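Local coordinates for NAD(P)H-hydrate epimerase (Saccharomyces cerevisiae, PDB 1JZT), which catalyses the epimerization of the S and R forms of NAD(P)HX, the damaged hydrated NAD(P)H, so that a dehydratase can repair both, at residues Arg79-Val90 with Gln108-Leu117. Residues are numbered along the deposited sequence; the frame is centred on the assembly and turned at random.
Sequences RHLKLFGYNPVV and QLNFFKVPVL
Val90 joins its strand to residues 116-117 through two backbone bonds: its N donates to Pro115 O (2.9 Å), and its O accepts from Leu117 N (2.7 Å, N-H...O angle 164°). The same oxygen also meets Val116 CA in a C-H...O contact. Val90, Pro88, Leu109 and Val114 form the buried core between this sheet edge and helices 69-83 and 100-111. Beta-branched Val90 suits a strand facing the helix layer; its CG2 lies 4.1 Å from Leu109 CD1, the side chains crossing nearly at right angles. Compact Val114 fits both methyls against Pro88 CG, with CG1 3.5 Å from Pro88 O. At the core's edge, partly exposed Lys82 lends only methylenes, its CB 3.7 Å from Val114 CG2.

The solvent side is close but marginal: exposed Leu83 sets CD2 obliquely against CE1 of the partly exposed Phe112 (3.4 Å). Buried Arg79, with CG anti to the backbone N (chi1 166°), runs its methylenes past CD2 and CE2 of that ring and carries its charge on to Glu33, salt-bridged to NH2. Gln108 OE1 sits over one guanidinium face, 3.2 Å from Arg79 NH2 but poorly angled for a hydrogen bond. A leucine in place of Arg79 would probably leave Glu33 without its charged mate and Gln108 OE1 without the guanidinium face beneath it.

At Lys113, whose phi is positive, a Schellman motif ends helix 100-111. The contact thus closes the beta-alpha-beta unit of strand 88-91, helix 100-111 and strand 116-117, at one border of the Rossmann-like sheet; helix 69-83 packs alongside, its Leu75 and Ala78 touching both Val90 and Leu109.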
ATOM      1  N   ARG A  79      -7.436  -5.827  -7.317  1.00  8.53           N
ATOM      2  CA  ARG A  79      -8.018  -7.058  -7.871  1.00  8.72           C
ATOM      3  C   ARG A  79      -8.456  -8.006  -6.752  1.00  7.71           C
ATOM      4  O   ARG A  79      -9.537  -8.589  -6.817  1.00  7.63           O
ATOM      5  CB  ARG A  79      -7.006  -7.747  -8.812  1.00  8.70           C
ATOM      6  CG  ARG A  79      -7.340  -9.205  -9.205  1.00  8.92           C
ATOM      7  CD  ARG A  79      -6.532  -9.634 -10.436  1.00  9.53           C
ATOM      8  NE  ARG A  79      -5.153  -9.159 -10.363  1.00 10.81           N
ATOM      9  CZ  ARG A  79      -4.198  -9.727  -9.633  1.00  8.70           C
ATOM     10  NH1 ARG A  79      -4.462 -10.809  -8.908  1.00  8.13           N
ATOM     11  NH2 ARG A  79      -2.983  -9.191  -9.613  1.00  8.11           N
ATOM     12  N   HIS A  80      -7.633  -8.158  -5.718  1.00  8.08           N
ATOM     13  CA  HIS A  80      -8.015  -9.041  -4.623  1.00  9.85           C
ATOM     14  C   HIS A  80      -9.228  -8.499  -3.873  1.00  9.40           C
ATOM     15  O   HIS A  80     -10.093  -9.264  -3.455  1.00  9.49           O
ATOM     16  CB  HIS A  80      -6.835  -9.269  -3.674  1.00  9.19           C
ATOM     17  CG  HIS A  80      -5.820 -10.218  -4.224  1.00 11.68           C
ATOM     18  ND1 HIS A  80      -6.029 -11.582  -4.275  1.00 12.40           N
ATOM     19  CD2 HIS A  80      -4.629 -10.000  -4.829  1.00 10.05           C
ATOM     20  CE1 HIS A  80      -5.014 -12.159  -4.890  1.00 13.31           C
ATOM     21  NE2 HIS A  80      -4.150 -11.220  -5.239  1.00 11.94           N
ATOM     22  N   LEU A  81      -9.302  -7.178  -3.719  1.00  9.28           N
ATOM     23  CA  LEU A  81     -10.439  -6.566  -3.033  1.00  8.23           C
ATOM     24  C   LEU A  81     -11.726  -6.832  -3.792  1.00 10.02           C
ATOM     25  O   LEU A  81     -12.788  -7.010  -3.190  1.00  7.97           O
ATOM     26  CB  LEU A  81     -10.237  -5.059  -2.894  1.00  7.88           C
ATOM     27  CG  LEU A  81      -9.212  -4.620  -1.843  1.00  6.65           C
ATOM     28  CD1 LEU A  81      -9.005  -3.109  -1.925  1.00  6.92           C
ATOM     29  CD2 LEU A  81      -9.713  -5.021  -0.462  1.00  8.75           C
ATOM     30  N   LYS A  82     -11.634  -6.853  -5.119  1.00  9.84           N
ATOM     31  CA  LYS A  82     -12.807  -7.122  -5.944  1.00 12.98           C
ATOM     32  C   LYS A  82     -13.226  -8.567  -5.671  1.00 13.19           C
ATOM     33  O   LYS A  82     -14.403  -8.851  -5.469  1.00 12.94           O
ATOM     34  CB  LYS A  82     -12.468  -6.933  -7.427  1.00 13.43           C
ATOM     35  CG  LYS A  82     -13.641  -7.147  -8.372  1.00 18.72           C
ATOM     36  CD  LYS A  82     -14.689  -6.061  -8.205  1.00 21.41           C
ATOM     37  CE  LYS A  82     -15.873  -6.287  -9.128  1.00 24.59           C
ATOM     38  NZ  LYS A  82     -16.873  -5.196  -8.956  1.00 26.30           N
ATOM     39  N   LEU A  83     -12.256  -9.476  -5.646  1.00 12.22           N
ATOM     40  CA  LEU A  83     -12.553 -10.877  -5.384  1.00 13.89           C
ATOM     41  C   LEU A  83     -13.096 -11.059  -3.969  1.00 13.53           C
ATOM     42  O   LEU A  83     -13.966 -11.902  -3.738  1.00 14.10           O
ATOM     43  CB  LEU A  83     -11.297 -11.734  -5.590  1.00 13.23           C
ATOM     44  CG  LEU A  83     -10.970 -12.004  -7.068  1.00 13.96           C
ATOM     45  CD1 LEU A  83      -9.479 -12.164  -7.261  1.00 15.34           C
ATOM     46  CD2 LEU A  83     -11.725 -13.244  -7.535  1.00 15.25           C
ATOM     47  N   PHE A  84     -12.596 -10.256  -3.031  1.00 11.26           N
ATOM     48  CA  PHE A  84     -13.028 -10.338  -1.639  1.00 13.03           C
ATOM     49  C   PHE A  84     -14.434  -9.785  -1.389  1.00 13.06           C
ATOM     50  O   PHE A  84     -14.958  -9.893  -0.279  1.00 13.36           O
ATOM     51  CB  PHE A  84     -12.032  -9.616  -0.713  1.00 11.91           C
ATOM     52  CG  PHE A  84     -10.670 -10.261  -0.645  1.00 11.58           C
ATOM     53  CD1 PHE A  84     -10.486 -11.588  -1.026  1.00 10.58           C
ATOM     54  CD2 PHE A  84      -9.568  -9.537  -0.181  1.00 10.86           C
ATOM     55  CE1 PHE A  84      -9.228 -12.188  -0.955  1.00 11.87           C
ATOM     56  CE2 PHE A  84      -8.305 -10.128  -0.105  1.00  9.68           C
ATOM     57  CZ  PHE A  84      -8.135 -11.456  -0.492  1.00 11.05           C
ATOM     58  N   GLY A  85     -15.040  -9.182  -2.405  1.00 11.79           N
ATOM     59  CA  GLY A  85     -16.386  -8.662  -2.231  1.00 14.92           C
ATOM     60  C   GLY A  85     -16.531  -7.155  -2.120  1.00 15.39           C
ATOM     61  O   GLY A  85     -17.642  -6.658  -1.916  1.00 16.23           O
ATOM     62  N   TYR A  86     -15.428  -6.423  -2.245  1.00 13.80           N
ATOM     63  CA  TYR A  86     -15.486  -4.965  -2.162  1.00 14.92           C
ATOM     64  C   TYR A  86     -15.704  -4.329  -3.533  1.00 15.10           C
ATOM     65  O   TYR A  86     -15.691  -5.011  -4.557  1.00 16.02           O
ATOM     66  CB  TYR A  86     -14.203  -4.408  -1.534  1.00 13.52           C
ATOM     67  CG  TYR A  86     -13.996  -4.835  -0.097  1.00 14.40           C
ATOM     68  CD1 TYR A  86     -13.572  -6.126   0.209  1.00 13.36           C
ATOM     69  CD2 TYR A  86     -14.272  -3.967   0.958  1.00 15.52           C
ATOM     70  CE1 TYR A  86     -13.431  -6.547   1.528  1.00 16.06           C
ATOM     71  CE2 TYR A  86     -14.136  -4.374   2.288  1.00 13.59           C
ATOM     72  CZ  TYR A  86     -13.721  -5.664   2.565  1.00 14.66           C
ATOM     73  OH  TYR A  86     -13.621  -6.090   3.863  1.00 15.15           O
ATOM     74  N   ASN A  87     -15.907  -3.017  -3.534  1.00 14.36           N
ATOM     75  CA  ASN A  87     -16.131  -2.256  -4.756  1.00 15.15           C
ATOM     76  C   ASN A  87     -14.950  -1.326  -4.991  1.00 15.37           C
ATOM     77  O   ASN A  87     -15.060  -0.105  -4.839  1.00 14.43           O
ATOM     78  CB  ASN A  87     -17.413  -1.440  -4.621  1.00 15.47           C
ATOM     79  CG  ASN A  87     -18.610  -2.302  -4.305  1.00 18.73           C
ATOM     80  OD1 ASN A  87     -18.947  -3.212  -5.063  1.00 19.69           O
ATOM     81  ND2 ASN A  87     -19.259  -2.028  -3.179  1.00 20.16           N
ATOM     82  N   PRO A  88     -13.799  -1.891  -5.379  1.00 13.99           N
ATOM     83  CA  PRO A  88     -12.617  -1.063  -5.618  1.00 14.72           C
ATOM     84  C   PRO A  88     -12.673  -0.203  -6.876  1.00 15.19           C
ATOM     85  O   PRO A  88     -13.225  -0.608  -7.899  1.00 15.66           O
ATOM     86  CB  PRO A  88     -11.488  -2.091  -5.660  1.00 14.10           C
ATOM     87  CG  PRO A  88     -12.152  -3.273  -6.295  1.00 14.17           C
ATOM     88  CD  PRO A  88     -13.506  -3.318  -5.615  1.00 14.04           C
ATOM     89  N   VAL A  89     -12.111   0.998  -6.763  1.00 15.61           N
ATOM     90  CA  VAL A  89     -12.010   1.951  -7.862  1.00 15.35           C
ATOM     91  C   VAL A  89     -10.571   2.461  -7.831  1.00 14.70           C
ATOM     92  O   VAL A  89     -10.100   2.963  -6.805  1.00 13.42           O
ATOM     93  CB  VAL A  89     -12.969   3.154  -7.688  1.00 18.26           C
ATOM     94  CG1 VAL A  89     -12.689   4.203  -8.760  1.00 17.61           C
ATOM     95  CG2 VAL A  89     -14.410   2.692  -7.787  1.00 17.45           C
ATOM     96  N   VAL A  90      -9.877   2.326  -8.956  1.00 12.11           N
ATOM     97  CA  VAL A  90      -8.489   2.752  -9.050  1.00 12.54           C
ATOM     98  C   VAL A  90      -8.282   4.068  -9.792  1.00 14.07           C
ATOM     99  O   VAL A  90      -8.855   4.283 -10.864  1.00 13.92           O
ATOM    100  CB  VAL A  90      -7.626   1.681  -9.764  1.00 11.76           C
ATOM    101  CG1 VAL A  90      -6.208   2.204  -9.968  1.00 13.77           C
ATOM    102  CG2 VAL A  90      -7.607   0.394  -8.948  1.00 12.27           C
ATOM    103  N   GLN A 108      -5.643  -6.962 -16.067  1.00 10.94           N
ATOM    104  CA  GLN A 108      -6.249  -7.862 -15.099  1.00 12.45           C
ATOM    105  C   GLN A 108      -7.394  -7.163 -14.360  1.00 12.21           C
ATOM    106  O   GLN A 108      -8.383  -7.797 -13.991  1.00 13.18           O
ATOM    107  CB  GLN A 108      -5.186  -8.370 -14.123  1.00 13.47           C
ATOM    108  CG  GLN A 108      -4.157  -9.283 -14.793  1.00 13.01           C
ATOM    109  CD  GLN A 108      -2.885  -9.442 -13.982  1.00 12.91           C
ATOM    110  OE1 GLN A 108      -2.927  -9.525 -12.756  1.00 11.51           O
ATOM    111  NE2 GLN A 108      -1.748  -9.498 -14.666  1.00 12.72           N
ATOM    112  N   LEU A 109      -7.270  -5.855 -14.150  1.00 11.04           N
ATOM    113  CA  LEU A 109      -8.329  -5.111 -13.476  1.00 11.35           C
ATOM    114  C   LEU A 109      -9.547  -5.001 -14.399  1.00 12.26           C
ATOM    115  O   LEU A 109     -10.690  -5.123 -13.951  1.00 12.25           O
ATOM    116  CB  LEU A 109      -7.827  -3.717 -13.067  1.00 11.39           C
ATOM    117  CG  LEU A 109      -6.811  -3.714 -11.913  1.00 11.06           C
ATOM    118  CD1 LEU A 109      -6.263  -2.315 -11.682  1.00 11.99           C
ATOM    119  CD2 LEU A 109      -7.493  -4.226 -10.639  1.00 14.39           C
ATOM    120  N   ASN A 110      -9.305  -4.786 -15.691  1.00 12.82           N
ATOM    121  CA  ASN A 110     -10.406  -4.689 -16.651  1.00 14.42           C
ATOM    122  C   ASN A 110     -11.151  -6.022 -16.662  1.00 14.11           C
ATOM    123  O   ASN A 110     -12.384  -6.065 -16.687  1.00 14.12           O
ATOM    124  CB  ASN A 110      -9.872  -4.387 -18.053  1.00 15.01           C
ATOM    125  CG  ASN A 110      -9.054  -3.113 -18.102  1.00 17.93           C
ATOM    126  OD1 ASN A 110      -9.337  -2.155 -17.386  1.00 16.63           O
ATOM    127  ND2 ASN A 110      -8.043  -3.092 -18.961  1.00 18.33           N
ATOM    128  N   PHE A 111     -10.379  -7.105 -16.638  1.00 13.92           N
ATOM    129  CA  PHE A 111     -10.916  -8.462 -16.624  1.00 13.93           C
ATOM    130  C   PHE A 111     -11.922  -8.643 -15.491  1.00 14.50           C
ATOM    131  O   PHE A 111     -12.934  -9.328 -15.652  1.00 14.29           O
ATOM    132  CB  PHE A 111      -9.761  -9.457 -16.469  1.00 14.35           C
ATOM    133  CG  PHE A 111     -10.179 -10.899 -16.526  1.00 16.45           C
ATOM    134  CD1 PHE A 111     -11.037 -11.353 -17.525  1.00 17.45           C
ATOM    135  CD2 PHE A 111      -9.664 -11.816 -15.616  1.00 16.64           C
ATOM    136  CE1 PHE A 111     -11.370 -12.697 -17.618  1.00 19.84           C
ATOM    137  CE2 PHE A 111      -9.992 -13.168 -15.699  1.00 18.33           C
ATOM    138  CZ  PHE A 111     -10.845 -13.610 -16.704  1.00 18.67           C
ATOM    139  N   PHE A 112     -11.636  -8.030 -14.345  1.00 14.48           N
ATOM    140  CA  PHE A 112     -12.503  -8.111 -13.171  1.00 14.21           C
ATOM    141  C   PHE A 112     -13.470  -6.944 -13.062  1.00 15.48           C
ATOM    142  O   PHE A 112     -14.138  -6.770 -12.041  1.00 16.05           O
ATOM    143  CB  PHE A 112     -11.657  -8.202 -11.900  1.00 13.91           C
ATOM    144  CG  PHE A 112     -11.242  -9.595 -11.562  1.00 14.51           C
ATOM    145  CD1 PHE A 112     -12.098 -10.431 -10.851  1.00 15.38           C
ATOM    146  CD2 PHE A 112     -10.028 -10.101 -12.013  1.00 13.42           C
ATOM    147  CE1 PHE A 112     -11.753 -11.755 -10.605  1.00 15.53           C
ATOM    148  CE2 PHE A 112      -9.676 -11.427 -11.771  1.00 14.33           C
ATOM    149  CZ  PHE A 112     -10.539 -12.252 -11.067  1.00 15.64           C
ATOM    150  N   LYS A 113     -13.536  -6.151 -14.126  1.00 15.91           N
ATOM    151  CA  LYS A 113     -14.430  -5.003 -14.179  1.00 15.42           C
ATOM    152  C   LYS A 113     -14.155  -3.987 -13.069  1.00 14.48           C
ATOM    153  O   LYS A 113     -15.083  -3.422 -12.490  1.00 13.41           O
ATOM    154  CB  LYS A 113     -15.886  -5.466 -14.091  1.00 17.97           C
ATOM    155  CG  LYS A 113     -16.289  -6.534 -15.110  1.00 21.44           C
ATOM    156  CD  LYS A 113     -16.235  -6.024 -16.546  1.00 23.52           C
ATOM    157  CE  LYS A 113     -16.985  -6.962 -17.506  1.00 25.29           C
ATOM    158  NZ  LYS A 113     -16.386  -8.326 -17.595  1.00 25.03           N
ATOM    159  N   VAL A 114     -12.886  -3.763 -12.757  1.00 12.47           N
ATOM    160  CA  VAL A 114     -12.537  -2.778 -11.740  1.00 12.50           C
ATOM    161  C   VAL A 114     -12.189  -1.474 -12.447  1.00 12.11           C
ATOM    162  O   VAL A 114     -11.236  -1.417 -13.215  1.00 13.40           O
ATOM    163  CB  VAL A 114     -11.326  -3.226 -10.907  1.00 11.38           C
ATOM    164  CG1 VAL A 114     -10.856  -2.074 -10.028  1.00  9.72           C
ATOM    165  CG2 VAL A 114     -11.698  -4.434 -10.044  1.00  9.64           C
ATOM    166  N   PRO A 115     -12.968  -0.409 -12.197  1.00 13.39           N
ATOM    167  CA  PRO A 115     -12.730   0.897 -12.820  1.00 14.97           C
ATOM    168  C   PRO A 115     -11.307   1.408 -12.601  1.00 16.16           C
ATOM    169  O   PRO A 115     -10.759   1.289 -11.504  1.00 14.43           O
ATOM    170  CB  PRO A 115     -13.760   1.800 -12.138  1.00 16.05           C
ATOM    171  CG  PRO A 115     -14.867   0.856 -11.792  1.00 15.55           C
ATOM    172  CD  PRO A 115     -14.119  -0.346 -11.279  1.00 12.41           C
ATOM    173  N   VAL A 116     -10.726   1.976 -13.655  1.00 16.64           N
ATOM    174  CA  VAL A 116      -9.383   2.542 -13.614  1.00 19.74           C
ATOM    175  C   VAL A 116      -9.471   3.942 -14.226  1.00 22.47           C
ATOM    176  O   VAL A 116      -9.526   4.095 -15.448  1.00 23.43           O
ATOM    177  CB  VAL A 116      -8.386   1.691 -14.436  1.00 20.00           C
ATOM    178  CG1 VAL A 116      -6.990   2.276 -14.334  1.00 20.16           C
ATOM    179  CG2 VAL A 116      -8.393   0.253 -13.937  1.00 23.14           C
ATOM    180  N   LEU A 117      -9.489   4.956 -13.365  1.00 23.45           N
ATOM    181  CA  LEU A 117      -9.608   6.352 -13.775  1.00 26.29           C
ATOM    182  C   LEU A 117      -8.284   6.986 -14.216  1.00 29.11           C
ATOM    183  O   LEU A 117      -7.215   6.637 -13.710  1.00 26.49           O
ATOM    184  CB  LEU A 117     -10.198   7.163 -12.616  1.00 25.02           C
ATOM    185  CG  LEU A 117     -11.327   6.487 -11.826  1.00 26.39           C
ATOM    186  CD1 LEU A 117     -11.828   7.420 -10.735  1.00 26.55           C
ATOM    187  CD2 LEU A 117     -12.452   6.111 -12.768  1.00 24.82           C
TER